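Local structure of periplasmic binding protein (Agrobacterium tumefaciens str. B6, 5L9G) at residues A[58-63]-A[85-90]; A[162-167]-A[325-330]; A[254-259]-A[264-269]. The protein binds the opine mannopine in a bacterial periplasm and probably delivers it to an ABC transporter for uptake. One frame throughout, in Å; residues are numbered along the deposited sequence.

Contact 1. Residues A[58-63]-A[85-90]. With MO0 (mannopine), chain C.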
loop_
_atom_site.group_PDB
_atom_site.type_symbol
_atom_site.label_atom_id
_atom_site.label_comp_id
_atom_site.label_asym_id
_atom_site.label_seq_id
_atom_site.Cartn_x
_atom_site.Cartn_y
_atom_site.Cartn_z
ATOM N N GLN A 58 8.724 -7.113 -2.423
ATOM C CA GLN A 58 8.102 -5.843 -2.810
ATOM C C GLN A 58 7.112 -5.975 -3.939
ATOM O O GLN A 58 6.166 -5.189 -4.015
ATOM C CB GLN A 58 9.160 -4.790 -3.199
ATOM C CG GLN A 58 10.184 -4.441 -2.117
ATOM C CD GLN A 58 9.532 -3.965 -0.832
ATOM O OE1 GLN A 58 8.549 -3.197 -0.844
ATOM N NE2 GLN A 58 10.052 -4.430 0.287
ATOM N N ASN A 59 7.362 -6.910 -4.869
ATOM C CA ASN A 59 6.561 -7.049 -6.092
ATOM C C ASN A 59 5.827 -8.389 -6.143
ATOM O O ASN A 59 6.466 -9.420 -5.964
ATOM C CB ASN A 59 7.497 -6.877 -7.301
ATOM C CG ASN A 59 6.824 -6.643 -8.629
ATOM O OD1 ASN A 59 5.799 -7.241 -8.957
ATOM N ND2 ASN A 59 7.415 -5.795 -9.449
ATOM N N TRP A 60 4.485 -8.374 -6.389
ATOM C CA TRP A 60 3.655 -9.592 -6.492
ATOM C C TRP A 60 4.250 -10.590 -7.503
ATOM O O TRP A 60 4.053 -11.802 -7.363
ATOM C CB TRP A 60 2.203 -9.242 -6.883
ATOM C CG TRP A 60 2.027 -8.967 -8.350
ATOM C CD1 TRP A 60 2.262 -7.788 -8.992
ATOM C CD2 TRP A 60 1.667 -9.914 -9.367
ATOM N NE1 TRP A 60 2.038 -7.933 -10.345
ATOM C CE2 TRP A 60 1.692 -9.232 -10.604
ATOM C CE3 TRP A 60 1.373 -11.290 -9.359
ATOM C CZ2 TRP A 60 1.386 -9.865 -11.816
ATOM C CZ3 TRP A 60 1.069 -11.918 -10.563
ATOM C CH2 TRP A 60 1.082 -11.211 -11.772
ATOM N N ALA A 61 4.967 -10.073 -8.534
ATOM C CA ALA A 61 5.601 -10.902 -9.562
ATOM C C ALA A 61 6.643 -11.892 -8.981
ATOM O O ALA A 61 6.931 -12.910 -9.610
ATOM C CB ALA A 61 6.211 -10.027 -10.647
ATOM N N GLU A 62 7.151 -11.625 -7.757
ATOM C CA GLU A 62 8.093 -12.515 -7.064
ATOM C C GLU A 62 7.343 -13.783 -6.611
ATOM O O GLU A 62 7.902 -14.883 -6.655
ATOM C CB GLU A 62 8.743 -11.806 -5.864
ATOM C CG GLU A 62 9.553 -10.553 -6.220
ATOM C CD GLU A 62 10.167 -9.828 -5.030
ATOM O OE1 GLU A 62 10.870 -10.510 -4.244
ATOM O OE2 GLU A 62 9.901 -8.609 -4.848
ATOM N N ALA A 63 6.051 -13.630 -6.224
ATOM C CA ALA A 63 5.202 -14.770 -5.842
ATOM C C ALA A 63 4.893 -15.586 -7.105
ATOM O O ALA A 63 4.871 -16.823 -7.049
ATOM C CB ALA A 63 3.913 -14.273 -5.204
ATOM N N PRO A 85 -6.407 -8.879 -8.448
ATOM C CA PRO A 85 -6.970 -9.387 -9.716
ATOM C C PRO A 85 -5.938 -10.006 -10.666
ATOM O O PRO A 85 -6.170 -11.117 -11.144
ATOM C CB PRO A 85 -7.669 -8.162 -10.313
ATOM C CG PRO A 85 -7.935 -7.249 -9.139
ATOM C CD PRO A 85 -6.735 -7.447 -8.252
ATOM N N GLN A 86 -4.789 -9.328 -10.902
ATOM C CA GLN A 86 -3.760 -9.863 -11.806
ATOM C C GLN A 86 -3.050 -11.103 -11.236
ATOM O O GLN A 86 -2.708 -12.002 -12.010
ATOM C CB GLN A 86 -2.765 -8.783 -12.269
ATOM C CG GLN A 86 -1.855 -8.175 -11.193
ATOM C CD GLN A 86 -0.905 -7.158 -11.781
ATOM O OE1 GLN A 86 -0.442 -7.272 -12.927
ATOM N NE2 GLN A 86 -0.626 -6.118 -11.024
ATOM N N ALA A 87 -2.868 -11.171 -9.893
ATOM C CA ALA A 87 -2.262 -12.343 -9.238
ATOM C C ALA A 87 -3.200 -13.549 -9.366
ATOM O O ALA A 87 -2.747 -14.641 -9.730
ATOM C CB ALA A 87 -1.970 -12.044 -7.772
ATOM N N LYS A 88 -4.515 -13.337 -9.125
ATOM C CA LYS A 88 -5.542 -14.383 -9.252
ATOM C C LYS A 88 -5.640 -14.901 -10.704
ATOM O O LYS A 88 -5.743 -16.112 -10.914
ATOM C CB LYS A 88 -6.907 -13.848 -8.764
ATOM C CG LYS A 88 -8.034 -14.887 -8.791
ATOM C CD LYS A 88 -9.154 -14.559 -7.808
ATOM C CE LYS A 88 -10.052 -13.428 -8.220
ATOM N NZ LYS A 88 -10.874 -12.966 -7.076
ATOM N N ALA A 89 -5.577 -13.987 -11.690
ATOM C CA ALA A 89 -5.650 -14.328 -13.126
ATOM C C ALA A 89 -4.424 -15.121 -13.588
ATOM O O ALA A 89 -4.545 -16.019 -14.434
ATOM C CB ALA A 89 -5.793 -13.056 -13.955
ATOM N N ALA A 90 -3.250 -14.820 -13.001
ATOM C CA ALA A 90 -1.995 -15.507 -13.314
ATOM C C ALA A 90 -1.857 -16.879 -12.608
ATOM O O ALA A 90 -0.850 -17.563 -12.795
ATOM C CB ALA A 90 -0.811 -14.609 -12.988
HETATM O OAB MO0 C . 1.038 -6.381 -3.606
HETATM C CAF MO0 C . 2.431 -6.381 -3.446
HETATM C CAG MO0 C . 2.969 -5.080 -2.877
HETATM O OAC MO0 C . 3.238 -4.191 -3.904
HETATM C CAH MO0 C . 2.140 -4.493 -1.761
HETATM O OAM MO0 C . 1.946 -5.400 -0.739
HETATM C CAI MO0 C . 2.631 -3.154 -1.212
HETATM O OAD MO0 C . 3.903 -3.279 -0.650
HETATM C CAJ MO0 C . 1.639 -2.521 -0.279
HETATM O OAE MO0 C . 0.431 -2.323 -0.955
HETATM C CAK MO0 C . 2.127 -1.228 0.392
HETATM N N MO0 C . 1.911 -1.333 1.841
HETATM C CA MO0 C . 2.131 -0.048 2.549
HETATM C C MO0 C . 3.470 -0.064 3.248
HETATM O O MO0 C . 4.254 -1.016 3.049
HETATM C CB MO0 C . 1.021 0.300 3.512
HETATM C CG MO0 C . 1.087 -0.495 4.799
HETATM C CD MO0 C . -0.211 -0.556 5.524
HETATM O OE1 MO0 C . -0.393 0.309 6.611
HETATM N NE2 MO0 C . -1.130 -1.337 5.227
HETATM O OXT MO0 C . 3.844 0.904 3.983
#

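Contact 2. Residues A[162-167]-A[325-330]. With EDO (1,2-ethanediol), chain F.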
loop_
_atom_site.group_PDB
_atom_site.type_symbol
_atom_site.label_atom_id
_atom_site.label_comp_id
_atom_site.label_asym_id
_atom_site.label_seq_id
_atom_site.Cartn_x
_atom_site.Cartn_y
_atom_site.Cartn_z
ATOM N N MET A 162 0.730 5.903 -8.631
ATOM C CA MET A 162 1.582 6.792 -9.444
ATOM C C MET A 162 0.889 7.261 -10.727
ATOM O O MET A 162 0.978 8.447 -11.066
ATOM C CB MET A 162 2.946 6.133 -9.744
ATOM C CG MET A 162 3.642 5.552 -8.496
ATOM S SD MET A 162 4.062 6.839 -7.269
ATOM C CE MET A 162 3.151 6.280 -5.870
ATOM N N ILE A 163 0.198 6.346 -11.439
ATOM C CA ILE A 163 -0.559 6.688 -12.658
ATOM C C ILE A 163 -1.689 7.662 -12.282
ATOM O O ILE A 163 -1.886 8.675 -12.951
ATOM C CB ILE A 163 -1.131 5.418 -13.369
ATOM C CG1 ILE A 163 -0.026 4.352 -13.678
ATOM C CG2 ILE A 163 -1.958 5.779 -14.619
ATOM C CD1 ILE A 163 1.112 4.749 -14.664
ATOM N N GLU A 164 -2.413 7.339 -11.200
ATOM C CA GLU A 164 -3.526 8.150 -10.695
ATOM C C GLU A 164 -3.048 9.526 -10.255
ATOM O O GLU A 164 -3.784 10.504 -10.463
ATOM C CB GLU A 164 -4.247 7.440 -9.546
ATOM C CG GLU A 164 -4.874 6.100 -9.907
ATOM C CD GLU A 164 -4.001 4.894 -9.582
ATOM O OE1 GLU A 164 -4.557 3.846 -9.184
ATOM O OE2 GLU A 164 -2.765 4.985 -9.744
ATOM N N ALA A 165 -1.813 9.611 -9.665
ATOM C CA ALA A 165 -1.210 10.882 -9.218
ATOM C C ALA A 165 -1.091 11.829 -10.416
ATOM O O ALA A 165 -1.455 12.990 -10.307
ATOM C CB ALA A 165 0.167 10.635 -8.595
ATOM N N ALA A 166 -0.641 11.308 -11.568
ATOM C CA ALA A 166 -0.504 12.072 -12.804
ATOM C C ALA A 166 -1.869 12.555 -13.309
ATOM O O ALA A 166 -1.980 13.723 -13.695
ATOM C CB ALA A 166 0.198 11.246 -13.861
ATOM N N ALA A 167 -2.913 11.683 -13.252
ATOM C CA ALA A 167 -4.287 12.047 -13.652
ATOM C C ALA A 167 -4.767 13.227 -12.785
ATOM O O ALA A 167 -5.236 14.218 -13.333
ATOM C CB ALA A 167 -5.223 10.860 -13.494
ATOM N N ASN A 325 -10.779 -2.685 -10.086
ATOM C CA ASN A 325 -11.321 -2.970 -11.425
ATOM C C ASN A 325 -10.453 -2.345 -12.519
ATOM O O ASN A 325 -10.261 -2.977 -13.552
ATOM C CB ASN A 325 -12.778 -2.517 -11.548
ATOM C CG ASN A 325 -13.750 -3.238 -10.636
ATOM O OD1 ASN A 325 -14.735 -2.663 -10.162
ATOM N ND2 ASN A 325 -13.498 -4.507 -10.352
ATOM N N PHE A 326 -9.890 -1.133 -12.275
ATOM C CA PHE A 326 -8.991 -0.482 -13.228
ATOM C C PHE A 326 -7.729 -1.341 -13.372
ATOM O O PHE A 326 -7.293 -1.630 -14.489
ATOM C CB PHE A 326 -8.585 0.929 -12.757
ATOM C CG PHE A 326 -7.508 1.543 -13.627
ATOM C CD1 PHE A 326 -7.828 2.127 -14.853
ATOM C CD2 PHE A 326 -6.172 1.502 -13.243
ATOM C CE1 PHE A 326 -6.827 2.648 -15.676
ATOM C CE2 PHE A 326 -5.173 2.021 -14.072
ATOM C CZ PHE A 326 -5.508 2.593 -15.282
ATOM N N TRP A 327 -7.131 -1.712 -12.225
ATOM C CA TRP A 327 -5.910 -2.502 -12.166
ATOM C C TRP A 327 -6.109 -3.923 -12.705
ATOM O O TRP A 327 -5.181 -4.473 -13.288
ATOM C CB TRP A 327 -5.319 -2.447 -10.759
ATOM C CG TRP A 327 -4.802 -1.064 -10.495
ATOM C CD1 TRP A 327 -5.463 -0.050 -9.863
ATOM C CD2 TRP A 327 -3.636 -0.479 -11.082
ATOM N NE1 TRP A 327 -4.730 1.115 -9.945
ATOM C CE2 TRP A 327 -3.603 0.879 -10.693
ATOM C CE3 TRP A 327 -2.576 -0.989 -11.856
ATOM C CZ2 TRP A 327 -2.580 1.745 -11.090
ATOM C CZ3 TRP A 327 -1.557 -0.132 -12.235
ATOM C CH2 TRP A 327 -1.553 1.211 -11.836
ATOM N N ALA A 328 -7.328 -4.466 -12.623
ATOM C CA ALA A 328 -7.648 -5.782 -13.193
ATOM C C ALA A 328 -7.500 -5.753 -14.728
ATOM O O ALA A 328 -7.073 -6.730 -15.347
ATOM C CB ALA A 328 -9.076 -6.171 -12.823
ATOM N N LYS A 329 -7.843 -4.622 -15.328
ATOM C CA LYS A 329 -7.846 -4.432 -16.768
ATOM C C LYS A 329 -6.537 -3.863 -17.345
ATOM O O LYS A 329 -6.136 -4.276 -18.427
ATOM C CB LYS A 329 -9.056 -3.534 -17.122
ATOM C CG LYS A 329 -9.441 -3.453 -18.558
ATOM C CD LYS A 329 -10.679 -2.565 -18.710
ATOM C CE LYS A 329 -10.987 -2.319 -20.148
ATOM N NZ LYS A 329 -12.188 -1.445 -20.309
ATOM N N HIS A 330 -5.875 -2.922 -16.646
ATOM C CA HIS A 330 -4.724 -2.225 -17.225
ATOM C C HIS A 330 -3.381 -2.390 -16.525
ATOM O O HIS A 330 -2.430 -1.711 -16.930
ATOM C CB HIS A 330 -5.055 -0.728 -17.352
ATOM C CG HIS A 330 -6.269 -0.473 -18.182
ATOM N ND1 HIS A 330 -7.464 -0.090 -17.606
ATOM C CD2 HIS A 330 -6.443 -0.589 -19.519
ATOM C CE1 HIS A 330 -8.317 0.050 -18.607
ATOM N NE2 HIS A 330 -7.753 -0.247 -19.778
HETATM C C1 EDO F . -7.618 -7.549 -18.892
HETATM O O1 EDO F . -8.807 -7.639 -18.103
HETATM C C2 EDO F . -7.758 -6.423 -19.954
HETATM O O2 EDO F . -6.572 -6.263 -20.722
#

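Contact 3. Residues A[254-259]-A[264-269]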
loop_
_atom_site.group_PDB
_atom_site.type_symbol
_atom_site.label_atom_id
_atom_site.label_comp_id
_atom_site.label_asym_id
_atom_site.label_seq_id
_atom_site.Cartn_x
_atom_site.Cartn_y
_atom_site.Cartn_z
ATOM N N TYR A 254 -4.137 -10.209 2.883
ATOM C CA TYR A 254 -3.420 -11.476 2.774
ATOM C C TYR A 254 -4.034 -12.420 1.761
ATOM O O TYR A 254 -5.262 -12.497 1.625
ATOM C CB TYR A 254 -3.367 -12.190 4.130
ATOM C CG TYR A 254 -2.641 -11.418 5.216
ATOM C CD1 TYR A 254 -1.276 -11.165 5.124
ATOM C CD2 TYR A 254 -3.322 -10.937 6.331
ATOM C CE1 TYR A 254 -0.596 -10.473 6.130
ATOM C CE2 TYR A 254 -2.656 -10.225 7.335
ATOM C CZ TYR A 254 -1.291 -10.002 7.230
ATOM O OH TYR A 254 -0.632 -9.294 8.212
ATOM N N ALA A 255 -3.163 -13.209 1.125
ATOM C CA ALA A 255 -3.536 -14.256 0.168
ATOM C C ALA A 255 -2.614 -15.442 0.445
ATOM O O ALA A 255 -1.552 -15.266 1.058
ATOM C CB ALA A 255 -3.336 -13.761 -1.253
ATOM N N ILE A 256 -3.033 -16.637 0.009
ATOM C CA ILE A 256 -2.221 -17.847 0.154
ATOM C C ILE A 256 -1.724 -18.224 -1.235
ATOM O O ILE A 256 -2.501 -18.214 -2.184
ATOM C CB ILE A 256 -2.965 -18.964 0.932
ATOM C CG1 ILE A 256 -3.101 -18.535 2.421
ATOM C CG2 ILE A 256 -2.240 -20.326 0.803
ATOM C CD1 ILE A 256 -4.048 -19.364 3.270
ATOM N N VAL A 257 -0.413 -18.454 -1.363
ATOM C CA VAL A 257 0.243 -18.776 -2.633
ATOM C C VAL A 257 -0.228 -20.140 -3.161
ATOM O O VAL A 257 -0.322 -21.098 -2.388
ATOM C CB VAL A 257 1.795 -18.671 -2.529
ATOM C CG1 VAL A 257 2.462 -18.875 -3.891
ATOM C CG2 VAL A 257 2.214 -17.326 -1.938
ATOM N N LYS A 258 -0.574 -20.205 -4.470
ATOM C CA LYS A 258 -0.994 -21.447 -5.133
ATOM C C LYS A 258 0.129 -22.474 -4.978
ATOM O O LYS A 258 1.267 -22.205 -5.361
ATOM C CB LYS A 258 -1.295 -21.190 -6.617
ATOM C CG LYS A 258 -1.972 -22.370 -7.321
ATOM C CD LYS A 258 -3.453 -22.105 -7.539
ATOM C CE LYS A 258 -4.235 -23.370 -7.777
ATOM N NZ LYS A 258 -5.683 -23.085 -7.947
ATOM N N GLY A 259 -0.201 -23.619 -4.385
ATOM C CA GLY A 259 0.752 -24.690 -4.133
ATOM C C GLY A 259 1.568 -24.478 -2.874
ATOM O O GLY A 259 2.625 -25.105 -2.721
ATOM N N ASP A 264 -2.880 -25.749 4.472
ATOM C CA ASP A 264 -3.916 -25.923 5.499
ATOM C C ASP A 264 -3.608 -25.170 6.812
ATOM O O ASP A 264 -4.489 -24.467 7.322
ATOM C CB ASP A 264 -4.199 -27.414 5.729
ATOM C CG ASP A 264 -4.309 -28.167 4.417
ATOM O OD1 ASP A 264 -5.330 -27.994 3.717
ATOM O OD2 ASP A 264 -3.320 -28.827 4.029
ATOM N N ALA A 265 -2.361 -25.253 7.320
ATOM C CA ALA A 265 -1.942 -24.528 8.525
ATOM C C ALA A 265 -2.012 -23.000 8.274
ATOM O O ALA A 265 -2.443 -22.236 9.151
ATOM C CB ALA A 265 -0.528 -24.935 8.917
ATOM N N ALA A 266 -1.625 -22.568 7.054
ATOM C CA ALA A 266 -1.673 -21.164 6.635
ATOM C C ALA A 266 -3.115 -20.629 6.656
ATOM O O ALA A 266 -3.333 -19.502 7.092
ATOM C CB ALA A 266 -1.070 -21.006 5.248
ATOM N N MET A 267 -4.101 -21.452 6.228
ATOM C CA MET A 267 -5.521 -21.093 6.238
ATOM C C MET A 267 -5.989 -20.801 7.684
ATOM O O MET A 267 -6.618 -19.765 7.920
ATOM C CB MET A 267 -6.367 -22.204 5.570
ATOM C CG MET A 267 -7.672 -21.718 5.002
ATOM S SD MET A 267 -7.516 -20.771 3.459
ATOM C CE MET A 267 -7.402 -22.084 2.283
ATOM N N ARG A 268 -5.626 -21.687 8.645
ATOM C CA ARG A 268 -5.974 -21.552 10.068
ATOM C C ARG A 268 -5.332 -20.289 10.641
ATOM O O ARG A 268 -5.971 -19.559 11.396
ATOM C CB ARG A 268 -5.488 -22.767 10.891
ATOM C CG ARG A 268 -6.135 -24.096 10.564
ATOM C CD ARG A 268 -6.079 -25.060 11.751
ATOM N NE ARG A 268 -4.716 -25.302 12.233
ATOM C CZ ARG A 268 -4.303 -25.089 13.481
ATOM N NH1 ARG A 268 -5.142 -24.615 14.394
ATOM N NH2 ARG A 268 -3.052 -25.360 13.828
ATOM N N PHE A 269 -4.066 -20.042 10.274
ATOM C CA PHE A 269 -3.268 -18.903 10.734
ATOM C C PHE A 269 -3.889 -17.583 10.255
ATOM O O PHE A 269 -4.124 -16.675 11.064
ATOM C CB PHE A 269 -1.813 -19.076 10.269
ATOM C CG PHE A 269 -0.774 -18.146 10.867
ATOM C CD1 PHE A 269 -0.963 -17.569 12.123
ATOM C CD2 PHE A 269 0.433 -17.925 10.217
ATOM C CE1 PHE A 269 0.024 -16.744 12.694
ATOM C CE2 PHE A 269 1.410 -17.088 10.780
ATOM C CZ PHE A 269 1.197 -16.503 12.013
#

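Contact 1. Residues A[58-63]-A[85-90]
The indole of Trp60 lies against Gln86, Ala87 and Ala90, along helix 84-89 and just past its end. Gln86 and Ala87 both approach one face of the ring, Gln86 along the NE1-CZ2 side and Ala87 along the CE3-CZ3 side. Gln86 is stretched out beyond CG, and its CG comes in over that face, 4.1 Å from the six-membered ring centroid of Trp60, as a CH-pi contact. The amide leans past the NE1-CZ2 rim, its plane turned 35° from the indole, and Gln86 CD sits 3.4 Å from Trp60 NE1. At the far rim Trp60 CE3 meets Ala87 CB at 3.8 Å, while Ala90 CB approaches Trp60 CH2 at the ring edge. The first torsion of Trp60, 79°, puts CG between the backbone N and the carbonyl carbon and swings the ring across to the second segment.

Behind the tryptophan, Asn59 and Glu62 form a capping box at the start of helix 61-69. Asn59 OD1 accepts from Ala61 N at 3.0 Å; in return Glu62 OE2 takes both Gln58 N and Asn59 N from the same face of its carboxylate. That double grip ties down the amides on both sides of the Gln58 carbonyl, and Gln58 O accepts the mannopine hydroxyl OAC at 3.1 Å, at the polyol end of the ligand.

Trp60 NE1 and Gln86 NE2 lie 3.3 Å apart, but both are donors, so no hydrogen bond joins them. Gln86 NE2 instead bonds Asp83 OD1, and Asp83 OD2 in turn holds mannopine. The indole is held by dispersion and CH-pi contact, while the Gln86 amide, bonded to Asp83, is placed as a second-shell group that may orient that carboxylate.

Contact 2. Residues A[162-167]-A[325-330]
Trp327 reaches from the C-terminal helix 324-343 to Glu164 and Ile163 on helix 162-169, and this is the tight part of the contact. Its indole NE1 donates to Glu164 OE1 at 2.8 Å, with the oxygen almost exactly in the ring plane; the oxygen is met on its syn side but 34° out of the carboxylate plane, and the two planes are 41° apart. Glu164 gets there by a bend in mid-chain (chi2 96°) that brings its carboxylate round to the indole edge. Tyr178 OH also bonds OE1, and Gly161 N holds OE2, so both oxygens of this buried group are fixed. Beside them Ile163 CG1 packs at 3.9 Å from Trp327 CH2, and Phe326 CD2 covers part of one indole face.

In the two-lobed fold of solute-binding proteins, helix 162-169 follows strand 153-156 of the second lobe, while Trp327 also touches Ala82, close to the first-lobe strand 76-80, and Pro159 and Ile160. This would place the indole between the lobes, the nearest atom of the Trp327 side chain about 10 Å from mannopine.

On the next two residues the surroundings change. Ala328 and Lys329 are exposed, and a 1,2-ethanediol, probably from the crystallisation liquor, makes only weak hydrogen bonds: O2 to Lys329 O at 3.1 Å and O1 to Ala328 O at 3.4 Å.

Contact 3. Residues A[254-259]-A[264-269]
The hydrogen bond from Phe269 N to Ala265 O, 3.0 Å, closes the helical turn that presents Ala266 and Met267 to Ile256; it is the shortest polar bond within the two segments, and no hydrogen bond crosses between them. Everything across the contact goes through one methyl. Ile256 extends beyond CG1 (chi2 168°) and sets CD1 against the backbone of the helix, 3.6 Å from Met267 N and 3.7 Å from Ala266 C. Ala266 CB points back at the same methyl from 3.9 Å.

Strand 240-256 runs antiparallel to 76-80 in the sheet of the first lobe, and after a short loop, 257-262, the chain enters helix 263-273, which packs on that sheet: Ala266 also rests on Ile76 and Val23, Phe269 on Val23. Ile256 is the strand residue that faces the helix, and its backbone is hydrogen-bonded to that of Glu94.

Met267 leaves the helix pointing neither toward nor away from the strand, but bends at chi2 and chi3 bring its sulfur to 3.7 Å from Ile256 CD1, so the methyl is flanked by SD and by Ala266 CB. Leu96 and Asp97 lie against the Met267 side chain from the neighbouring loop.

From the N terminus, contact 1 comes first, joining the entrance to helix 61-69 with helix 84-89 across a loop that carries strand 76-80. It is complete before contact 2 opens at helix 162-169. The loop that contact 2 closes is long: it runs through the rest of the second lobe, returns to the first along strand 240-256, and ends only at helix 324-343. Contact 3 falls within it, tying the strand end to the helix that follows a short turn later. No loops cross. In space, contacts 1 and 2 meet where Pro85 CB packs on Ala328 CB at 3.5 Å, whereas contacts 2 and 3 have centres about 28 Å apart.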